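Local coordinates for protein epoxyqueuosine reductase (Streptococcus thermophilus, PDB 5D6S) that belongs to the QueG family of epoxyqueuosine reductases and holds a cobalamin and two 4Fe-4S clusters in a single chain, at residues Phe240-Lys245 against Lys254-Val259; Pro291-Phe296 against Arg323-Ala328; Leu297-Lys302 against Glu306-Ile311; Ala328-His333 against Ala357-Gly362. All coordinates share one frame; numbering follows the deposited sequence.

Contact 1 of 4, residues Phe240-Lys245 against Lys254-Val259; sequences FQTQDK and KKIKTV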
# COMPACT_ATOMS: atom_id res chain seq x y z
N PHE A 240 6.49 1.67 1.03
CA PHE A 240 7.19 0.83 1.98
C PHE A 240 7.56 1.67 3.18
O PHE A 240 7.35 1.26 4.31
CB PHE A 240 8.43 0.19 1.34
CG PHE A 240 9.31 -0.54 2.32
CD1 PHE A 240 8.81 -1.60 3.06
CD2 PHE A 240 10.60 -0.13 2.54
CE1 PHE A 240 9.62 -2.26 3.97
CE2 PHE A 240 11.39 -0.76 3.48
CZ PHE A 240 10.92 -1.83 4.18
N GLN A 241 8.12 2.84 2.93
CA GLN A 241 8.63 3.65 4.03
C GLN A 241 7.53 3.98 5.02
O GLN A 241 7.74 3.93 6.24
CB GLN A 241 9.28 4.91 3.52
CG GLN A 241 10.66 4.71 2.91
CD GLN A 241 11.69 4.05 3.80
OE1 GLN A 241 12.38 3.17 3.36
NE2 GLN A 241 11.82 4.50 5.04
N THR A 242 6.34 4.23 4.52
CA THR A 242 5.22 4.51 5.41
C THR A 242 4.85 3.28 6.23
O THR A 242 4.25 3.41 7.29
CB THR A 242 3.98 5.04 4.65
OG1 THR A 242 3.63 4.13 3.60
CG2 THR A 242 4.29 6.36 4.07
N GLN A 243 5.23 2.10 5.78
CA GLN A 243 4.89 0.86 6.46
C GLN A 243 6.04 0.22 7.21
O GLN A 243 5.81 -0.67 8.03
CB GLN A 243 4.40 -0.16 5.44
CG GLN A 243 3.07 0.19 4.85
CD GLN A 243 2.63 -0.84 3.84
OE1 GLN A 243 2.13 -1.90 4.21
NE2 GLN A 243 2.79 -0.52 2.56
N ASP A 244 7.27 0.65 6.92
CA ASP A 244 8.42 0.09 7.60
C ASP A 244 8.42 0.51 9.07
O ASP A 244 8.05 1.63 9.43
CB ASP A 244 9.73 0.54 6.94
CG ASP A 244 10.91 -0.34 7.32
OD1 ASP A 244 10.69 -1.51 7.68
OD2 ASP A 244 12.07 0.13 7.25
N LYS A 245 8.83 -0.39 9.94
CA LYS A 245 8.96 -0.07 11.36
C LYS A 245 10.26 0.64 11.62
O LYS A 245 11.08 0.75 10.75
CB LYS A 245 8.87 -1.32 12.20
CG LYS A 245 7.47 -1.88 12.22
CD LYS A 245 7.40 -3.03 13.18
CE LYS A 245 5.98 -3.44 13.44
NZ LYS A 245 6.03 -4.77 14.10
N LYS A 254 10.58 14.31 4.28
CA LYS A 254 10.11 15.45 3.50
C LYS A 254 9.21 14.98 2.34
O LYS A 254 8.19 15.59 2.02
CB LYS A 254 11.31 16.21 2.98
CG LYS A 254 11.04 17.65 2.64
CD LYS A 254 12.29 18.30 2.07
CE LYS A 254 11.99 19.63 1.38
NZ LYS A 254 13.21 20.21 0.76
N LYS A 255 9.55 13.83 1.77
CA LYS A 255 8.90 13.37 0.56
C LYS A 255 7.53 12.73 0.70
O LYS A 255 6.80 12.65 -0.29
CB LYS A 255 9.82 12.40 -0.18
CG LYS A 255 11.18 13.02 -0.49
CD LYS A 255 11.99 12.15 -1.42
CE LYS A 255 13.27 12.83 -1.82
NZ LYS A 255 14.14 11.93 -2.62
N ILE A 256 7.18 12.23 1.88
CA ILE A 256 5.83 11.67 2.04
C ILE A 256 4.83 12.80 2.13
O ILE A 256 3.61 12.55 2.13
CB ILE A 256 5.65 10.72 3.23
CG1 ILE A 256 5.83 11.43 4.56
CG2 ILE A 256 6.66 9.58 3.16
CD1 ILE A 256 5.37 10.61 5.75
N LYS A 257 5.33 14.04 2.16
CA LYS A 257 4.48 15.24 2.26
C LYS A 257 3.48 15.02 3.36
O LYS A 257 3.87 14.85 4.51
CB LYS A 257 3.83 15.56 0.92
CG LYS A 257 4.80 16.04 -0.15
CD LYS A 257 4.05 16.65 -1.32
CE LYS A 257 4.90 17.66 -2.10
NZ LYS A 257 5.95 17.00 -2.91
N THR A 258 2.20 14.91 3.01
CA THR A 258 1.15 14.63 4.01
C THR A 258 0.51 13.26 3.82
O THR A 258 -0.46 12.93 4.46
CB THR A 258 0.04 15.70 3.97
OG1 THR A 258 -0.57 15.71 2.67
CG2 THR A 258 0.63 17.08 4.25
N VAL A 259 1.07 12.45 2.94
CA VAL A 259 0.54 11.11 2.68
C VAL A 259 1.12 10.17 3.72
O VAL A 259 2.28 9.76 3.59
CB VAL A 259 0.88 10.61 1.26
CG1 VAL A 259 0.26 9.26 1.03
CG2 VAL A 259 0.36 11.57 0.20
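Thr-242 and Ile-256 meet methyl to methyl in the 4Fe-4S double cluster binding domain and join helix 238-243 to the tight turn that follows helix 250-255. Just before that turn, Lys-255 NZ forms a salt bridge with Glu-251 and a hydrogen bond with Pro-222 O. Next comes Ile-256, which points at helix 238-243. Its CG2 lies anti to its own carbonyl carbon and reaches Thr-242 CG2 at 4.1 Å, the two branched side chains lying alongside one another with opposite headings. Lys-257 then leaves the helix with a positive phi of 47° and, with Thr-258, forms the corner of a type II' beta turn, closed by Val-259 N bonding to Ile-256 O over 2.7 Å. This reversal lays the backbone of Val-259 beside Thr-242. A threonine suits the spot because its two branches serve different neighbours. OG1, at chi1 54°, shares its proton between Ser-239 O, the stronger partner, and Leu-238 O, and also takes a bond from Gly-262 N beyond the turn, while the methyl faces Ile-256 and the Val-259 carbonyl. In the same helix, Phe-240 and Gln-243 touch the cobalamin. The last contact is by van der Waals packing alone: Thr-242 CG2 rests 4.0 Å from Val-259 O.

Contact 2 of 4, residues Pro291-Phe296 against Arg323-Ala328; sequences PELLPF and RNAIIA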
# COMPACT_ATOMS: atom_id res chain seq x y z
N PRO A 291 -7.47 11.91 7.45
CA PRO A 291 -7.64 12.08 8.88
C PRO A 291 -7.00 13.32 9.42
O PRO A 291 -5.97 13.78 8.94
CB PRO A 291 -6.98 10.83 9.45
CG PRO A 291 -5.96 10.46 8.46
CD PRO A 291 -6.46 10.88 7.13
N GLU A 292 -7.67 13.88 10.41
CA GLU A 292 -7.19 15.06 11.10
C GLU A 292 -6.03 14.59 11.96
O GLU A 292 -6.16 13.63 12.73
CB GLU A 292 -8.32 15.68 11.95
CG GLU A 292 -9.54 16.18 11.15
CD GLU A 292 -10.70 16.60 12.04
OE1 GLU A 292 -10.94 17.82 12.22
OE2 GLU A 292 -11.36 15.70 12.60
N LEU A 293 -4.89 15.24 11.81
CA LEU A 293 -3.63 14.71 12.34
C LEU A 293 -3.51 14.77 13.86
O LEU A 293 -3.22 13.75 14.48
CB LEU A 293 -2.45 15.43 11.69
CG LEU A 293 -2.44 15.21 10.15
CD1 LEU A 293 -1.59 16.25 9.46
CD2 LEU A 293 -1.98 13.81 9.82
N LEU A 294 -3.76 15.92 14.48
CA LEU A 294 -3.57 16.03 15.92
C LEU A 294 -4.57 15.15 16.67
O LEU A 294 -4.20 14.53 17.70
CB LEU A 294 -3.64 17.48 16.38
CG LEU A 294 -2.43 18.32 15.96
CD1 LEU A 294 -2.76 19.80 16.02
CD2 LEU A 294 -1.22 17.98 16.84
N PRO A 295 -5.82 15.05 16.17
CA PRO A 295 -6.74 14.11 16.83
C PRO A 295 -6.29 12.68 16.61
O PRO A 295 -6.40 11.85 17.53
CB PRO A 295 -8.09 14.37 16.14
CG PRO A 295 -8.01 15.77 15.63
CD PRO A 295 -6.54 16.00 15.30
N PHE A 296 -5.74 12.40 15.43
CA PHE A 296 -5.13 11.09 15.18
C PHE A 296 -4.02 10.73 16.17
O PHE A 296 -3.93 9.59 16.62
CB PHE A 296 -4.56 11.05 13.78
CG PHE A 296 -4.19 9.67 13.34
CD1 PHE A 296 -5.17 8.76 13.02
CD2 PHE A 296 -2.86 9.29 13.25
CE1 PHE A 296 -4.84 7.48 12.61
CE2 PHE A 296 -2.51 8.03 12.82
CZ PHE A 296 -3.51 7.13 12.50
N ARG A 323 3.69 7.94 13.81
CA ARG A 323 4.99 8.44 13.38
C ARG A 323 4.82 9.29 12.11
O ARG A 323 5.34 10.39 12.02
CB ARG A 323 6.00 7.27 13.10
CG ARG A 323 7.10 7.69 12.14
CD ARG A 323 8.32 6.81 12.04
NE ARG A 323 8.35 5.57 11.22
CZ ARG A 323 7.45 5.13 10.35
NH1 ARG A 323 6.32 5.77 10.06
NH2 ARG A 323 7.68 3.98 9.75
N ASN A 324 4.13 8.73 11.12
CA ASN A 324 3.95 9.39 9.84
C ASN A 324 3.18 10.70 9.98
O ASN A 324 3.47 11.68 9.31
CB ASN A 324 3.19 8.48 8.86
CG ASN A 324 3.96 7.22 8.54
OD1 ASN A 324 5.16 7.15 8.75
ND2 ASN A 324 3.27 6.22 8.02
N ALA A 325 2.22 10.70 10.90
CA ALA A 325 1.42 11.88 11.13
C ALA A 325 2.27 12.98 11.70
O ALA A 325 2.09 14.16 11.35
CB ALA A 325 0.25 11.54 12.06
N ILE A 326 3.20 12.63 12.59
CA ILE A 326 4.15 13.62 13.12
C ILE A 326 4.96 14.18 11.97
O ILE A 326 5.19 15.39 11.88
CB ILE A 326 5.07 13.02 14.17
CG1 ILE A 326 4.27 12.75 15.44
CG2 ILE A 326 6.22 13.97 14.48
CD1 ILE A 326 4.94 11.75 16.35
N ILE A 327 5.33 13.31 11.05
CA ILE A 327 6.07 13.76 9.90
C ILE A 327 5.24 14.71 9.04
O ILE A 327 5.76 15.71 8.53
CB ILE A 327 6.60 12.59 9.10
CG1 ILE A 327 7.68 11.86 9.93
CG2 ILE A 327 7.21 13.07 7.79
CD1 ILE A 327 8.05 10.47 9.44
N ALA A 328 3.97 14.38 8.85
CA ALA A 328 3.09 15.23 8.05
C ALA A 328 3.00 16.60 8.69
O ALA A 328 3.21 17.62 8.02
CB ALA A 328 1.70 14.60 7.96
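Leu-293 fits its forked end against one face of helix 318-331, where Ala-325 and Ala-328 stand a turn apart. All the contacts across this buried pair of segments are apolar. CD2 of Leu-293 meets CB of Ala-325 at 3.9 Å, and CD1 of Leu-293 meets CB of Ala-328 at 4.0 Å, each methyl branch lying mainly against one alanine. The fork is aimed by a first torsion of -61°, with CG beside the backbone N and anti to the carbonyl carbon. One turn further on, Phe-296 swings the other way, CG anti to its backbone N (chi1 -168°), and its CD2 comes obliquely to within 4.0 Å of CB of Ala-325, which thus has a leucine and a phenylalanine upon it. Alanines suit this face because they let the backbones draw close: CA of Leu-293 and CA of Ala-325 are 5.9 Å apart.

The polar groups look elsewhere. Glu-292, the N-cap of the short helix 293-296, accepts the helical bond from Phe-296 N on its O and uses OE1 to bond Thr-112 OG1. Phe-296 O is taken by Gln-322 NE2, tying the end of the short helix to the long one. Asn-324, beside the apolar face, gives ND2 to Ile-260 O and Thr-242 O of the cluster-binding domain. With no hydrogen bond or charge pair between the segments, their mutual attachment rests on the fit of large side chains over small ones and the exclusion of water.

Contact 3 of 4, residues Leu297-Lys302 against Glu306-Ile311; sequences LELTNK and ETFGMI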
# COMPACT_ATOMS: atom_id res chain seq x y z
N LEU A 297 -3.19 11.71 16.53
CA LEU A 297 -2.15 11.50 17.53
C LEU A 297 -2.69 11.30 18.92
O LEU A 297 -1.93 10.99 19.80
CB LEU A 297 -1.16 12.66 17.55
CG LEU A 297 -0.34 12.88 16.28
CD1 LEU A 297 0.53 14.11 16.39
CD2 LEU A 297 0.53 11.67 16.01
N GLU A 298 -3.99 11.49 19.15
CA GLU A 298 -4.58 11.23 20.47
C GLU A 298 -5.05 9.79 20.60
O GLU A 298 -5.37 9.33 21.68
CB GLU A 298 -5.79 12.13 20.76
CG GLU A 298 -5.52 13.62 20.80
CD GLU A 298 -4.49 14.01 21.84
OE1 GLU A 298 -4.55 13.51 22.99
OE2 GLU A 298 -3.61 14.84 21.49
N LEU A 299 -5.09 9.06 19.52
CA LEU A 299 -5.65 7.72 19.57
C LEU A 299 -4.81 6.75 20.38
O LEU A 299 -3.59 6.78 20.34
CB LEU A 299 -5.83 7.17 18.16
CG LEU A 299 -6.90 7.93 17.36
CD1 LEU A 299 -6.85 7.59 15.88
CD2 LEU A 299 -8.28 7.61 17.92
N THR A 300 -5.50 5.88 21.11
CA THR A 300 -4.89 4.76 21.83
C THR A 300 -5.07 3.50 20.99
O THR A 300 -5.73 3.52 19.97
CB THR A 300 -5.61 4.53 23.17
OG1 THR A 300 -6.98 4.20 22.91
CG2 THR A 300 -5.56 5.76 24.04
N ASN A 301 -4.48 2.40 21.42
CA ASN A 301 -4.70 1.14 20.71
C ASN A 301 -6.17 0.81 20.57
O ASN A 301 -6.60 0.34 19.52
CB ASN A 301 -4.00 -0.02 21.39
CG ASN A 301 -2.50 0.01 21.20
OD1 ASN A 301 -1.99 0.47 20.16
ND2 ASN A 301 -1.78 -0.46 22.18
N LYS A 302 -6.93 1.04 21.65
CA LYS A 302 -8.36 0.78 21.68
C LYS A 302 -9.10 1.71 20.72
O LYS A 302 -9.85 1.23 19.87
CB LYS A 302 -8.92 0.92 23.09
CG LYS A 302 -10.31 0.34 23.27
CD LYS A 302 -10.91 0.59 24.65
CE LYS A 302 -11.79 1.83 24.63
NZ LYS A 302 -12.51 2.02 25.91
N GLU A 306 -11.20 0.73 17.17
CA GLU A 306 -12.60 1.05 16.94
C GLU A 306 -12.78 1.88 15.67
O GLU A 306 -13.77 1.72 14.99
CB GLU A 306 -13.21 1.77 18.16
CG GLU A 306 -13.46 0.83 19.35
CD GLU A 306 -13.53 1.53 20.72
OE1 GLU A 306 -13.67 2.77 20.78
OE2 GLU A 306 -13.46 0.82 21.75
N THR A 307 -11.86 2.79 15.38
CA THR A 307 -12.09 3.81 14.34
C THR A 307 -11.43 3.52 13.00
O THR A 307 -11.91 3.98 11.97
CB THR A 307 -11.60 5.20 14.81
OG1 THR A 307 -10.36 5.06 15.50
CG2 THR A 307 -12.60 5.87 15.73
N PHE A 308 -10.30 2.82 13.03
CA PHE A 308 -9.45 2.62 11.88
C PHE A 308 -9.15 1.16 11.63
O PHE A 308 -8.54 0.81 10.61
CB PHE A 308 -8.10 3.34 12.08
CG PHE A 308 -8.12 4.80 11.70
CD1 PHE A 308 -8.47 5.76 12.62
CD2 PHE A 308 -7.81 5.18 10.41
CE1 PHE A 308 -8.52 7.10 12.27
CE2 PHE A 308 -7.83 6.51 10.06
CZ PHE A 308 -8.19 7.48 10.99
N GLY A 309 -9.63 0.30 12.53
CA GLY A 309 -9.25 -1.11 12.53
C GLY A 309 -9.69 -1.92 11.32
O GLY A 309 -9.20 -3.01 11.08
N MET A 310 -10.63 -1.37 10.57
CA MET A 310 -11.25 -2.04 9.44
C MET A 310 -10.50 -1.81 8.14
O MET A 310 -10.76 -2.50 7.17
CB MET A 310 -12.66 -1.49 9.23
CG MET A 310 -12.64 -0.10 8.59
SD MET A 310 -13.61 1.18 9.40
CE MET A 310 -12.93 1.19 11.06
N ILE A 311 -9.63 -0.81 8.09
CA ILE A 311 -8.93 -0.49 6.83
C ILE A 311 -7.65 -1.32 6.68
O ILE A 311 -7.06 -1.80 7.65
CB ILE A 311 -8.63 1.03 6.64
CG1 ILE A 311 -7.52 1.52 7.58
CG2 ILE A 311 -9.88 1.87 6.84
CD1 ILE A 311 -6.98 2.89 7.21
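Leu-299 leans across the side of helix 301-308 to reach Phe-308, so that this short helix is bracketed by the residue just ahead of its N-cap, Thr-300, and by Phe-308 toward its C-terminal part. The leucine side chain stands roughly perpendicular to that of the phenylalanine. CD1 of Leu-299 approaches CE1 of the Phe-308 ring obliquely at 4.0 Å, and the same ring makes an edge-to-face pair with Phe-296, which ties it into the buried apolar interior. The second branch, CD2, turns to Thr-307 and lies 4.1 Å from OG1, a loose contact that leaves the hydroxyl to its bond with Ser-303 O in the preceding turn. A leucine serves well here, since its fork can touch an aromatic ring and a threonine at once.

At the start of the helix Thr-300 N is bonded to Ser-303 OG, as in one half of a capping box. The helical backbone links the two segments directly: Glu-306 N donates to Lys-302 O over 3.1 Å, with an N-H...O angle of 170°, as expected one turn apart. Above this bond, on the solvent side, the Lys-302 and Glu-306 side chains meet at a slant. Lys-302 CG stands anti to its backbone N and the chain bends at chi3 (95°), wrapping its methylenes about one carboxylate oxygen. Glu-306 OE2 is thus 3.5 Å from Lys-302 CE, whereas Lys-302 NZ remains 4.4 Å from Glu-306 OE2, beyond salt-bridge range.

Contact 4 of 4, residues Ala328-His333 against Ala357-Gly362; sequences ALANLH and AIWALG
A close, apolar helix-to-helix contact with no hydrogen bond across it joins Ala-330, near the end of helix 318-331, to Trp-359 and Ala-360 of helix 351-364 in the C-terminal helical region. The backbones approach to 4.9 Å between CA of Ala-330 and CA of Ala-360, a separation that small side chains allow. The methyls of these two alanines point at each other, CB of Ala-330 lying 3.7 Å from CB of Ala-360. Beside them Trp-359 lays its indole against helix 318-331: with CG anti to the backbone N (chi1 172°), the benzene half of the ring leads, and CZ3 comes obliquely within 3.6 Å of CB of Ala-330. The two segments run nearly parallel, with helix 338-347 intervening in the chain, an arrangement consistent with the HEAT-like alpha-alpha repeats of QueG C-terminal regions. A large flat residue beside two alanines adds contact where the helices lie close. The indole is also a cation-pi partner of Arg-253. Just after Ala-330, Asn-331 brings OD1 to the edge of the ring, near its plane and 4.3 Å from CH2 of Trp-359, while its ND2 bonds to Lys-257 O and Arg-253 O and so fastens the helix end to the cluster-binding domain. The helix stops in a Schellman motif at His-333, whose positive phi of 51° turns the chain aside, and His-333 N returns a 2.9 Å bond to Ala-330 O.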
# COMPACT_ATOMS: atom_id res chain seq x y z
N ALA A 328 3.97 14.38 8.85
CA ALA A 328 3.09 15.23 8.05
C ALA A 328 3.00 16.60 8.69
O ALA A 328 3.21 17.62 8.02
CB ALA A 328 1.70 14.60 7.96
N LEU A 329 2.71 16.62 9.99
CA LEU A 329 2.67 17.88 10.73
C LEU A 329 3.96 18.70 10.57
O LEU A 329 3.90 19.92 10.46
CB LEU A 329 2.40 17.63 12.20
CG LEU A 329 0.99 17.19 12.44
CD1 LEU A 329 0.85 16.73 13.88
CD2 LEU A 329 0.00 18.30 12.13
N ALA A 330 5.11 18.03 10.56
CA ALA A 330 6.34 18.75 10.33
C ALA A 330 6.41 19.30 8.89
O ALA A 330 6.81 20.43 8.66
CB ALA A 330 7.52 17.86 10.63
N ASN A 331 6.01 18.49 7.92
CA ASN A 331 5.95 18.93 6.53
C ASN A 331 4.98 20.08 6.26
O ASN A 331 5.20 20.87 5.35
CB ASN A 331 5.61 17.75 5.61
CG ASN A 331 6.79 16.82 5.44
OD1 ASN A 331 7.94 17.21 5.72
ND2 ASN A 331 6.52 15.60 5.01
N LEU A 332 3.92 20.18 7.05
CA LEU A 332 3.05 21.34 7.03
C LEU A 332 3.52 22.54 7.87
O LEU A 332 2.82 23.55 7.90
CB LEU A 332 1.65 20.96 7.50
CG LEU A 332 0.97 19.92 6.62
CD1 LEU A 332 -0.23 19.33 7.34
CD2 LEU A 332 0.54 20.55 5.30
N HIS A 333 4.67 22.45 8.54
CA HIS A 333 5.15 23.52 9.44
C HIS A 333 4.10 24.00 10.47
O HIS A 333 4.03 25.20 10.79
CB HIS A 333 5.62 24.71 8.61
CG HIS A 333 6.54 24.31 7.51
ND1 HIS A 333 7.86 23.99 7.74
CD2 HIS A 333 6.33 24.15 6.19
CE1 HIS A 333 8.43 23.64 6.60
NE2 HIS A 333 7.52 23.73 5.64
N ALA A 357 9.39 13.45 16.79
CA ALA A 357 8.91 14.74 17.28
C ALA A 357 10.04 15.76 17.48
O ALA A 357 9.89 16.92 17.14
CB ALA A 357 8.12 14.56 18.57
N ILE A 358 11.18 15.32 18.04
CA ILE A 358 12.32 16.21 18.20
C ILE A 358 12.75 16.80 16.87
O ILE A 358 12.88 18.01 16.73
CB ILE A 358 13.50 15.46 18.84
CG1 ILE A 358 13.21 15.27 20.33
CG2 ILE A 358 14.79 16.24 18.65
CD1 ILE A 358 14.18 14.34 20.98
N TRP A 359 12.88 15.93 15.86
CA TRP A 359 13.11 16.38 14.51
C TRP A 359 12.04 17.38 14.07
O TRP A 359 12.35 18.41 13.49
CB TRP A 359 13.12 15.19 13.53
CG TRP A 359 13.18 15.58 12.07
CD1 TRP A 359 14.26 16.05 11.39
CD2 TRP A 359 12.11 15.55 11.13
NE1 TRP A 359 13.93 16.31 10.08
CE2 TRP A 359 12.62 16.00 9.89
CE3 TRP A 359 10.78 15.18 11.21
CZ2 TRP A 359 11.83 16.10 8.75
CZ3 TRP A 359 9.97 15.28 10.05
CH2 TRP A 359 10.51 15.73 8.85
N ALA A 360 10.80 17.02 14.31
CA ALA A 360 9.66 17.80 13.82
C ALA A 360 9.71 19.24 14.36
O ALA A 360 9.38 20.20 13.63
CB ALA A 360 8.34 17.11 14.16
N LEU A 361 10.14 19.41 15.61
CA LEU A 361 10.28 20.77 16.14
C LEU A 361 11.33 21.57 15.38
O LEU A 361 11.17 22.77 15.18
CB LEU A 361 10.58 20.76 17.62
CG LEU A 361 9.43 20.30 18.51
CD1 LEU A 361 9.94 20.13 19.92
CD2 LEU A 361 8.27 21.26 18.50
N GLY A 362 12.39 20.91 14.92
CA GLY A 362 13.41 21.59 14.15
C GLY A 362 12.93 22.05 12.79
O GLY A 362 13.53 22.90 12.14

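How the contacts relate
Helix 318-331 ties the set together: contact 2 uses its middle, contact 4 its end, and they share Ala-328, their centres about 10 Å apart. Along the chain contact 1 comes first, in the cluster-binding domain; contact 3 lies between the two segments of contact 2, and contact 4 follows. Contact 1 has its centre about 12 Å from that of contact 2 and 14 Å from that of contact 4, and touches both, partly through Asn-324 and Asn-331. Contact 3 packs on contact 2 but does not touch contact 1. The C-terminal helices are thus joined both to one another and to the domain that holds the clusters and borders the cobalamin.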